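Local coordinates for ATP-dependent RNA helicase HrpB (Escherichia coli, PDB 6EUD), which hydrolyses ATP to ADP and phosphate as a DExH-box NTPase of the RNA helicase class that binds single-stranded RNA, at residues A[205-210]-A[218-223]; A[322-327]-A[335-340]; A[192-195]-A[201-204]. All coordinates share one frame; numbering follows the deposited sequence.

Interaction 1 of 3, residues A[205-210]-A[218-223]; sequences VATAEM and LLLFLP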
ATOM      1  N   VAL A 205      -8.754 -34.676   7.943  1.00 29.76           N
ATOM      2  CA  VAL A 205      -8.565 -35.962   7.306  1.00 28.07           C
ATOM      3  C   VAL A 205      -7.103 -36.172   6.966  1.00 31.14           C
ATOM      4  O   VAL A 205      -6.564 -37.242   7.192  1.00 37.88           O
ATOM      5  CB  VAL A 205      -9.435 -36.098   6.047  1.00 30.96           C
ATOM      6  CG1 VAL A 205      -8.938 -37.242   5.149  1.00 27.38           C
ATOM      7  CG2 VAL A 205     -10.883 -36.329   6.458  1.00 29.30           C
ATOM      8  N   ALA A 206      -6.453 -35.145   6.430  1.00 31.89           N
ATOM      9  CA  ALA A 206      -5.036 -35.241   6.103  1.00 28.90           C
ATOM     10  C   ALA A 206      -4.216 -35.501   7.361  1.00 27.02           C
ATOM     11  O   ALA A 206      -3.306 -36.327   7.345  1.00 30.24           O
ATOM     12  CB  ALA A 206      -4.554 -33.971   5.397  1.00 26.85           C
ATOM     13  N   THR A 207      -4.567 -34.820   8.452  1.00 27.42           N
ATOM     14  CA  THR A 207      -3.833 -34.908   9.718  1.00 29.55           C
ATOM     15  C   THR A 207      -4.004 -36.283  10.391  1.00 36.18           C
ATOM     16  O   THR A 207      -3.031 -36.860  10.894  1.00 36.95           O
ATOM     17  CB  THR A 207      -4.278 -33.785  10.683  1.00 27.63           C
ATOM     18  OG1 THR A 207      -4.018 -32.513  10.075  1.00 26.82           O
ATOM     19  CG2 THR A 207      -3.546 -33.843  12.008  1.00 27.69           C
ATOM     20  N   ALA A 208      -5.226 -36.813  10.385  1.00 35.62           N
ATOM     21  CA  ALA A 208      -5.480 -38.125  10.974  1.00 36.78           C
ATOM     22  C   ALA A 208      -4.746 -39.199  10.198  1.00 40.42           C
ATOM     23  O   ALA A 208      -4.312 -40.200  10.773  1.00 44.20           O
ATOM     24  CB  ALA A 208      -6.984 -38.430  11.014  1.00 38.62           C
ATOM     25  N   GLU A 209      -4.600 -38.990   8.895  1.00 36.74           N
ATOM     26  CA  GLU A 209      -3.894 -39.947   8.072  1.00 34.07           C
ATOM     27  C   GLU A 209      -2.388 -39.908   8.343  1.00 33.65           C
ATOM     28  O   GLU A 209      -1.726 -40.941   8.323  1.00 39.82           O
ATOM     29  CB  GLU A 209      -4.191 -39.692   6.597  1.00 38.01           C
ATOM     30  CG  GLU A 209      -3.438 -40.614   5.623  1.00 46.29           C
ATOM     31  CD  GLU A 209      -3.831 -42.097   5.755  1.00 56.89           C
ATOM     32  OE1 GLU A 209      -4.833 -42.415   6.443  1.00 58.40           O
ATOM     33  OE2 GLU A 209      -3.137 -42.947   5.158  1.00 63.88           O
ATOM     34  N   MET A 210      -1.838 -38.727   8.593  1.00 31.13           N
ATOM     35  CA  MET A 210      -0.439 -38.639   8.987  1.00 34.83           C
ATOM     36  C   MET A 210      -0.157 -39.342  10.327  1.00 37.53           C
ATOM     37  O   MET A 210       0.863 -40.015  10.494  1.00 34.18           O
ATOM     38  CB  MET A 210      -0.006 -37.184   9.059  1.00 38.92           C
ATOM     39  CG  MET A 210       1.509 -37.037   9.084  1.00 45.56           C
ATOM     40  SD  MET A 210       2.069 -35.846   7.922  1.00 91.99           S
ATOM     41  CE  MET A 210       3.774 -35.880   8.310  1.00 46.39           C
ATOM     42  N   LEU A 218       2.767 -34.067  16.560  1.00 31.51           N
ATOM     43  CA  LEU A 218       2.492 -33.395  15.317  1.00 29.81           C
ATOM     44  C   LEU A 218       2.132 -31.943  15.568  1.00 33.28           C
ATOM     45  O   LEU A 218       1.320 -31.647  16.450  1.00 34.44           O
ATOM     46  CB  LEU A 218       1.355 -34.117  14.580  1.00 29.82           C
ATOM     47  CG  LEU A 218       0.962 -33.713  13.155  1.00 24.75           C
ATOM     48  CD1 LEU A 218       0.290 -34.901  12.419  1.00 28.04           C
ATOM     49  CD2 LEU A 218       0.025 -32.527  13.209  1.00 24.45           C
ATOM     50  N   LEU A 219       2.720 -31.054  14.765  1.00 31.78           N
ATOM     51  CA  LEU A 219       2.437 -29.623  14.823  1.00 30.59           C
ATOM     52  C   LEU A 219       1.688 -29.190  13.557  1.00 32.55           C
ATOM     53  O   LEU A 219       2.181 -29.334  12.428  1.00 33.04           O
ATOM     54  CB  LEU A 219       3.729 -28.803  14.975  1.00 28.46           C
ATOM     55  CG  LEU A 219       3.608 -27.266  14.984  1.00 30.76           C
ATOM     56  CD1 LEU A 219       2.705 -26.717  16.126  1.00 25.23           C
ATOM     57  CD2 LEU A 219       5.003 -26.649  15.060  1.00 29.68           C
ATOM     58  N   LEU A 220       0.495 -28.661  13.764  1.00 31.85           N
ATOM     59  CA  LEU A 220      -0.389 -28.277  12.673  1.00 31.05           C
ATOM     60  C   LEU A 220      -0.512 -26.757  12.597  1.00 31.03           C
ATOM     61  O   LEU A 220      -1.003 -26.138  13.540  1.00 34.14           O
ATOM     62  CB  LEU A 220      -1.763 -28.925  12.878  1.00 28.76           C
ATOM     63  CG  LEU A 220      -2.935 -28.492  12.007  1.00 32.60           C
ATOM     64  CD1 LEU A 220      -2.626 -28.664  10.518  1.00 29.26           C
ATOM     65  CD2 LEU A 220      -4.188 -29.292  12.412  1.00 34.33           C
ATOM     66  N   PHE A 221      -0.064 -26.163  11.491  1.00 27.28           N
ATOM     67  CA  PHE A 221      -0.164 -24.715  11.299  1.00 29.90           C
ATOM     68  C   PHE A 221      -1.469 -24.365  10.618  1.00 32.00           C
ATOM     69  O   PHE A 221      -1.775 -24.925   9.581  1.00 31.66           O
ATOM     70  CB  PHE A 221       1.015 -24.172  10.472  1.00 29.33           C
ATOM     71  CG  PHE A 221       2.355 -24.199  11.209  1.00 30.83           C
ATOM     72  CD1 PHE A 221       3.301 -25.201  10.950  1.00 28.50           C
ATOM     73  CD2 PHE A 221       2.668 -23.223  12.155  1.00 30.95           C
ATOM     74  CE1 PHE A 221       4.540 -25.226  11.619  1.00 27.07           C
ATOM     75  CE2 PHE A 221       3.901 -23.238  12.831  1.00 27.15           C
ATOM     76  CZ  PHE A 221       4.838 -24.238  12.562  1.00 24.31           C
ATOM     77  N   LEU A 222      -2.227 -23.439  11.213  1.00 32.92           N
ATOM     78  CA  LEU A 222      -3.509 -22.977  10.680  1.00 29.64           C
ATOM     79  C   LEU A 222      -3.536 -21.442  10.617  1.00 33.51           C
ATOM     80  O   LEU A 222      -2.704 -20.785  11.250  1.00 35.07           O
ATOM     81  CB  LEU A 222      -4.644 -23.522  11.551  1.00 29.51           C
ATOM     82  CG  LEU A 222      -4.725 -25.038  11.400  1.00 24.80           C
ATOM     83  CD1 LEU A 222      -5.699 -25.686  12.372  1.00 24.64           C
ATOM     84  CD2 LEU A 222      -5.090 -25.349   9.941  1.00 24.03           C
ATOM     85  N   PRO A 223      -4.487 -20.856   9.854  1.00 34.62           N
ATOM     86  CA  PRO A 223      -4.471 -19.391   9.694  1.00 35.50           C
ATOM     87  C   PRO A 223      -4.869 -18.599  10.953  1.00 42.11           C
ATOM     88  O   PRO A 223      -4.319 -17.522  11.183  1.00 49.87           O
ATOM     89  CB  PRO A 223      -5.501 -19.147   8.584  1.00 33.71           C
ATOM     90  CG  PRO A 223      -5.676 -20.493   7.889  1.00 27.76           C
ATOM     91  CD  PRO A 223      -5.491 -21.493   8.978  1.00 31.43           C
TER
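Thr207 sits above the gap between Leu218 and Leu220, and its branches divide the two leucines between them. The bond from CA to CB points toward strand 218-221, and at CB the side chain forks. CG2, placed anti to the backbone N by the -60° chi1, lies 4.0 Å from Leu218 CD2 and equally close to CD1 of that residue, thus meeting both methyls of the fork. The other branch, OG1, is beside the backbone N; its hydrogen-bond partner is the Val203 carbonyl, and its neighbours across the contact are the methyls of Leu220, with CD2 at 4.0 Å. One helical turn on, Met210 adds its CB, 4.1 Å from Leu218 CD1. A serine here lacks the CG2 methyl, which would probably leave a gap over the fork of Leu218 while sparing the hydroxyl's bond. The short axes run nearly antiparallel (165°) and 10.6 Å apart, as for a helix laid on a sheet: helix 199-213 connects strand 186-190 to the parallel strand 217-221 as a beta-alpha-beta crossover of the second RecA-like domain. What crosses to the strand is van der Waals contact, methyl on methyl and hydroxyl on methyl.

Interaction 2 of 3, residues A[322-327]-A[335-340]; sequences QRAGRA and SLHLIA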
ATOM      1  N   GLN A 322      10.587 -22.802   6.828  1.00 31.70           N
ATOM      2  CA  GLN A 322      10.746 -22.574   8.259  1.00 32.50           C
ATOM      3  C   GLN A 322       9.762 -23.467   9.045  1.00 32.56           C
ATOM      4  O   GLN A 322      10.130 -24.055  10.062  1.00 33.94           O
ATOM      5  CB  GLN A 322      10.551 -21.104   8.592  1.00 30.41           C
ATOM      6  CG  GLN A 322      10.677 -20.755  10.052  1.00 40.98           C
ATOM      7  CD  GLN A 322      12.104 -20.819  10.577  1.00 50.36           C
ATOM      8  OE1 GLN A 322      13.066 -20.678   9.816  1.00 56.84           O
ATOM      9  NE2 GLN A 322      12.246 -21.021  11.890  1.00 49.21           N
ATOM     10  N   ARG A 323       8.538 -23.609   8.537  1.00 29.59           N
ATOM     11  CA  ARG A 323       7.532 -24.459   9.167  1.00 28.87           C
ATOM     12  C   ARG A 323       7.929 -25.927   9.143  1.00 28.31           C
ATOM     13  O   ARG A 323       7.727 -26.641  10.114  1.00 32.74           O
ATOM     14  CB  ARG A 323       6.182 -24.301   8.478  1.00 29.42           C
ATOM     15  CG  ARG A 323       5.503 -23.024   8.805  1.00 32.83           C
ATOM     16  CD  ARG A 323       4.221 -22.818   8.006  1.00 32.41           C
ATOM     17  NE  ARG A 323       3.672 -21.508   8.344  1.00 33.25           N
ATOM     18  CZ  ARG A 323       2.432 -21.115   8.091  1.00 34.75           C
ATOM     19  NH1 ARG A 323       1.580 -21.929   7.487  1.00 31.46           N
ATOM     20  NH2 ARG A 323       2.043 -19.903   8.455  1.00 37.46           N
ATOM     21  N   ALA A 324       8.474 -26.381   8.021  1.00 28.26           N
ATOM     22  CA  ALA A 324       8.950 -27.750   7.897  1.00 25.97           C
ATOM     23  C   ALA A 324      10.063 -28.037   8.914  1.00 27.51           C
ATOM     24  O   ALA A 324      10.110 -29.110   9.511  1.00 31.20           O
ATOM     25  CB  ALA A 324       9.439 -28.006   6.481  1.00 26.53           C
ATOM     26  N   GLY A 325      10.940 -27.062   9.132  1.00 29.01           N
ATOM     27  CA  GLY A 325      12.069 -27.238  10.030  1.00 26.66           C
ATOM     28  C   GLY A 325      11.655 -27.373  11.478  1.00 27.47           C
ATOM     29  O   GLY A 325      12.457 -27.788  12.317  1.00 35.53           O
ATOM     30  N   ARG A 326      10.410 -27.015  11.783  1.00 26.05           N
ATOM     31  CA  ARG A 326       9.867 -27.240  13.121  1.00 34.66           C
ATOM     32  C   ARG A 326       9.637 -28.745  13.393  1.00 35.88           C
ATOM     33  O   ARG A 326       9.434 -29.153  14.544  1.00 37.66           O
ATOM     34  CB  ARG A 326       8.568 -26.430  13.334  1.00 36.13           C
ATOM     35  CG  ARG A 326       8.806 -24.918  13.479  1.00 37.97           C
ATOM     36  CD  ARG A 326      10.226 -24.661  13.912  1.00 48.01           C
ATOM     37  NE  ARG A 326      10.402 -23.499  14.767  1.00 59.57           N
ATOM     38  CZ  ARG A 326      11.598 -23.080  15.164  1.00 65.56           C
ATOM     39  NH1 ARG A 326      12.679 -23.738  14.761  1.00 61.78           N
ATOM     40  NH2 ARG A 326      11.719 -22.015  15.951  1.00 70.64           N
ATOM     41  N   ALA A 327       9.707 -29.568  12.342  1.00 33.33           N
ATOM     42  CA  ALA A 327       9.642 -31.018  12.509  1.00 32.99           C
ATOM     43  C   ALA A 327      11.035 -31.638  12.682  1.00 28.84           C
ATOM     44  O   ALA A 327      11.164 -32.852  12.751  1.00 29.10           O
ATOM     45  CB  ALA A 327       8.903 -31.678  11.305  1.00 25.41           C
ATOM     46  N   SER A 335       7.340 -33.335   7.102  1.00 27.63           N
ATOM     47  CA  SER A 335       6.470 -32.177   6.953  1.00 27.81           C
ATOM     48  C   SER A 335       5.521 -32.395   5.775  1.00 31.85           C
ATOM     49  O   SER A 335       5.958 -32.711   4.664  1.00 36.16           O
ATOM     50  CB  SER A 335       7.298 -30.911   6.740  1.00 34.12           C
ATOM     51  OG  SER A 335       6.493 -29.750   6.642  1.00 33.61           O
ATOM     52  N   LEU A 336       4.222 -32.253   6.027  1.00 28.01           N
ATOM     53  CA  LEU A 336       3.210 -32.369   4.985  1.00 29.95           C
ATOM     54  C   LEU A 336       2.563 -30.998   4.675  1.00 33.63           C
ATOM     55  O   LEU A 336       1.914 -30.384   5.544  1.00 34.13           O
ATOM     56  CB  LEU A 336       2.136 -33.391   5.403  1.00 25.58           C
ATOM     57  CG  LEU A 336       0.922 -33.526   4.470  1.00 27.04           C
ATOM     58  CD1 LEU A 336       1.334 -34.006   3.059  1.00 26.71           C
ATOM     59  CD2 LEU A 336      -0.140 -34.454   5.054  1.00 22.61           C
ATOM     60  N   HIS A 337       2.748 -30.513   3.452  1.00 28.57           N
ATOM     61  CA  HIS A 337       2.171 -29.238   3.060  1.00 22.03           C
ATOM     62  C   HIS A 337       0.874 -29.451   2.285  1.00 21.95           C
ATOM     63  O   HIS A 337       0.853 -30.155   1.287  1.00 29.27           O
ATOM     64  CB  HIS A 337       3.195 -28.431   2.250  1.00 24.51           C
ATOM     65  CG  HIS A 337       4.504 -28.229   2.977  1.00 31.42           C
ATOM     66  ND1 HIS A 337       4.723 -27.184   3.859  1.00 34.62           N
ATOM     67  CD2 HIS A 337       5.647 -28.957   2.978  1.00 24.08           C
ATOM     68  CE1 HIS A 337       5.944 -27.266   4.354  1.00 28.77           C
ATOM     69  NE2 HIS A 337       6.528 -28.334   3.833  1.00 28.34           N
ATOM     70  N   LEU A 338      -0.210 -28.833   2.745  1.00 26.34           N
ATOM     71  CA  LEU A 338      -1.533 -29.044   2.152  1.00 26.81           C
ATOM     72  C   LEU A 338      -1.810 -28.233   0.872  1.00 33.10           C
ATOM     73  O   LEU A 338      -2.882 -27.615   0.714  1.00 31.12           O
ATOM     74  CB  LEU A 338      -2.599 -28.736   3.190  1.00 23.18           C
ATOM     75  CG  LEU A 338      -2.454 -29.629   4.417  1.00 27.64           C
ATOM     76  CD1 LEU A 338      -3.642 -29.409   5.366  1.00 25.91           C
ATOM     77  CD2 LEU A 338      -2.311 -31.086   4.005  1.00 22.05           C
ATOM     78  N   ILE A 339      -0.831 -28.243  -0.029  1.00 22.09           N
ATOM     79  CA  ILE A 339      -0.983 -27.748  -1.383  1.00 22.56           C
ATOM     80  C   ILE A 339      -0.231 -28.677  -2.319  1.00 25.78           C
ATOM     81  O   ILE A 339       0.617 -29.450  -1.882  1.00 22.61           O
ATOM     82  CB  ILE A 339      -0.450 -26.316  -1.549  1.00 25.14           C
ATOM     83  CG1 ILE A 339       1.051 -26.266  -1.214  1.00 26.99           C
ATOM     84  CG2 ILE A 339      -1.242 -25.341  -0.683  1.00 23.26           C
ATOM     85  CD1 ILE A 339       1.627 -24.887  -1.324  1.00 25.60           C
ATOM     86  N   ALA A 340      -0.541 -28.609  -3.607  1.00 29.39           N
ATOM     87  CA  ALA A 340       0.220 -29.365  -4.595  1.00 29.84           C
ATOM     88  C   ALA A 340       1.664 -28.884  -4.623  1.00 30.49           C
ATOM     89  O   ALA A 340       1.923 -27.699  -4.368  1.00 32.91           O
ATOM     90  CB  ALA A 340      -0.403 -29.219  -5.954  1.00 29.17           C
TER
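Gln322 opens the QRxGRxGR motif VI of superfamily 2 helicases, and Ala324 within it is the residue that meets strand 335-337. The methyl CB of Ala324 lies 3.4 Å from Ser335 OG. Ala324 CA is just as near to that hydroxyl oxygen, so the serine side chain lies against both carbons. Their CA atoms are just 5.2 Å apart, a spacing that suits a small residue on each side. Further along the strand, the His337 ring presents its edge: NE2 is 3.9 Å from Ala324 CB, which lies near the ring plane. A chi1 of -55°, with CG beside the backbone N, brings the end of the ring nearer the helix than its CB direction would suggest. In relatives, arginines of motif VI reach the ATP phosphates across the cleft between the two RecA-like domains, and here the helix that leads into them is seated on the sheet of the second domain. His337 ND1 is hydrogen-bonded to Asp292, and NE2 to Arg188 NE; because the latter can only donate, the proton is likely to be on ND1. Asp292 also forms a salt bridge with Arg323.

Interaction 3 of 3, residues A[192-195]-A[201-204]; sequences PLPA and DAVA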
ATOM      1  N   PRO A 192      -2.619 -31.617  -2.079  1.00 26.96           N
ATOM      2  CA  PRO A 192      -3.623 -30.563  -2.256  1.00 31.91           C
ATOM      3  C   PRO A 192      -4.918 -30.964  -1.581  1.00 34.06           C
ATOM      4  O   PRO A 192      -5.182 -32.156  -1.520  1.00 33.69           O
ATOM      5  CB  PRO A 192      -3.794 -30.474  -3.780  1.00 31.56           C
ATOM      6  CG  PRO A 192      -3.402 -31.829  -4.278  1.00 32.53           C
ATOM      7  CD  PRO A 192      -2.354 -32.359  -3.324  1.00 27.58           C
ATOM      8  N   LEU A 193      -5.692 -30.003  -1.070  1.00 36.66           N
ATOM      9  CA  LEU A 193      -6.997 -30.305  -0.482  1.00 29.79           C
ATOM     10  C   LEU A 193      -8.050 -30.316  -1.583  1.00 31.45           C
ATOM     11  O   LEU A 193      -8.034 -29.466  -2.469  1.00 28.54           O
ATOM     12  CB  LEU A 193      -7.350 -29.296   0.613  1.00 25.99           C
ATOM     13  CG  LEU A 193      -6.264 -29.238   1.694  1.00 26.55           C
ATOM     14  CD1 LEU A 193      -6.525 -28.171   2.722  1.00 24.43           C
ATOM     15  CD2 LEU A 193      -6.131 -30.604   2.373  1.00 26.27           C
ATOM     16  N   PRO A 194      -8.962 -31.293  -1.544  1.00 33.03           N
ATOM     17  CA  PRO A 194      -9.976 -31.335  -2.602  1.00 33.37           C
ATOM     18  C   PRO A 194     -10.943 -30.147  -2.559  1.00 36.48           C
ATOM     19  O   PRO A 194     -11.284 -29.646  -1.484  1.00 34.48           O
ATOM     20  CB  PRO A 194     -10.705 -32.667  -2.346  1.00 30.77           C
ATOM     21  CG  PRO A 194     -10.402 -33.010  -0.958  1.00 35.53           C
ATOM     22  CD  PRO A 194      -9.066 -32.428  -0.619  1.00 32.20           C
ATOM     23  N   ALA A 195     -11.360 -29.707  -3.745  1.00 36.61           N
ATOM     24  CA  ALA A 195     -12.311 -28.607  -3.905  1.00 36.97           C
ATOM     25  C   ALA A 195     -13.724 -28.935  -3.376  1.00 35.05           C
ATOM     26  O   ALA A 195     -14.501 -28.017  -3.067  1.00 32.32           O
ATOM     27  CB  ALA A 195     -12.390 -28.204  -5.378  1.00 33.58           C
ATOM     28  N   ASP A 201     -12.618 -30.040   7.477  1.00 27.39           N
ATOM     29  CA  ASP A 201     -12.688 -31.487   7.241  1.00 33.12           C
ATOM     30  C   ASP A 201     -11.452 -32.001   6.512  1.00 34.80           C
ATOM     31  O   ASP A 201     -10.886 -33.037   6.865  1.00 41.15           O
ATOM     32  CB  ASP A 201     -13.919 -31.853   6.415  1.00 44.20           C
ATOM     33  CG  ASP A 201     -15.212 -31.742   7.204  1.00 55.49           C
ATOM     34  OD1 ASP A 201     -15.165 -31.863   8.447  1.00 60.98           O
ATOM     35  OD2 ASP A 201     -16.274 -31.535   6.577  1.00 59.92           O
ATOM     36  N   ALA A 202     -11.047 -31.278   5.474  1.00 28.22           N
ATOM     37  CA  ALA A 202      -9.930 -31.702   4.662  1.00 27.44           C
ATOM     38  C   ALA A 202      -8.663 -31.732   5.514  1.00 25.49           C
ATOM     39  O   ALA A 202      -7.908 -32.699   5.447  1.00 26.67           O
ATOM     40  CB  ALA A 202      -9.761 -30.784   3.443  1.00 23.42           C
ATOM     41  N   VAL A 203      -8.450 -30.703   6.338  1.00 24.48           N
ATOM     42  CA  VAL A 203      -7.229 -30.658   7.145  1.00 25.38           C
ATOM     43  C   VAL A 203      -7.256 -31.807   8.168  1.00 29.09           C
ATOM     44  O   VAL A 203      -6.231 -32.458   8.411  1.00 27.84           O
ATOM     45  CB  VAL A 203      -7.031 -29.290   7.860  1.00 23.17           C
ATOM     46  CG1 VAL A 203      -5.923 -29.358   8.890  1.00 22.64           C
ATOM     47  CG2 VAL A 203      -6.708 -28.194   6.855  1.00 22.22           C
ATOM     48  N   ALA A 204      -8.425 -32.079   8.736  1.00 27.56           N
ATOM     49  CA  ALA A 204      -8.531 -33.114   9.763  1.00 27.21           C
ATOM     50  C   ALA A 204      -8.279 -34.473   9.166  1.00 31.29           C
ATOM     51  O   ALA A 204      -7.673 -35.337   9.802  1.00 34.97           O
ATOM     52  CB  ALA A 204      -9.920 -33.085  10.450  1.00 28.16           C
TER
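The carbonyl oxygen of Val203, whose side chain touches Leu193, is hydrogen-bonded to the hydroxyl of Thr207. The backbone N of Thr207 approaches the same oxygen, in the i to i+4 relation of a helix, so two groups of one residue gather at it. With that polar atom turned along the helix, the contact with loop 192-195 is made by carbon. Leu193 carries it. Its CB direction is toward the helix, and CG lies beside the backbone N (chi1 -56°), from where the two methyls part. CD2 comes down on Ala202, 3.8 Å from Ala202 CB, and Leu193 CB adds a second approach to that methyl at 4.0 Å. CD1 instead reaches along to the next residue, 4.1 Å from Val203 CG2. Val203 sends its CB away from the loop, yet chi1 of 169° sets CG2 beside the backbone N, where it can still meet the leucine. Pro194 borders the contact more loosely, its ring atom CD 4.4 Å from Ala202 CB. The closest CA pair, Leu193 and Ala202, is 6.1 Å apart, near enough that the small alanine lets the loop backbone approach the helix. Around the pair, Leu338 touches both Leu193 and Val203, and Val231 of helix 225-236 also packs on Val203. Topologically this is the start of a beta-alpha-beta crossover: the chain leaves strand 186-190, and the loop folds back over the first turn of helix 199-213, in the second RecA-like domain of the helicase.

How the interactions relate
All three contacts lie in the second RecA-like domain; interactions 1 and 2 set helices on its sheet, and interaction 3 packs a loop on one of those helices. Interactions 1 and 3 share helix 199-213: the first presses it on strand 217-221 in the buried core, whereas the second lies at its N-terminal end and is partly exposed. Interaction 2, likewise buried, seats helix 317-325 on strand 333-337. Chemistry follows place: interaction 3 is wholly aliphatic, and interaction 1 nearly so, apart from a threonine hydroxyl bonded within its own helix, while interaction 2 has a serine beside a histidine that is itself bonded to Asp292 and Arg188. Interactions 1 and 2 meet where Phe221 CE1 packs on Arg323 CB (3.7 Å).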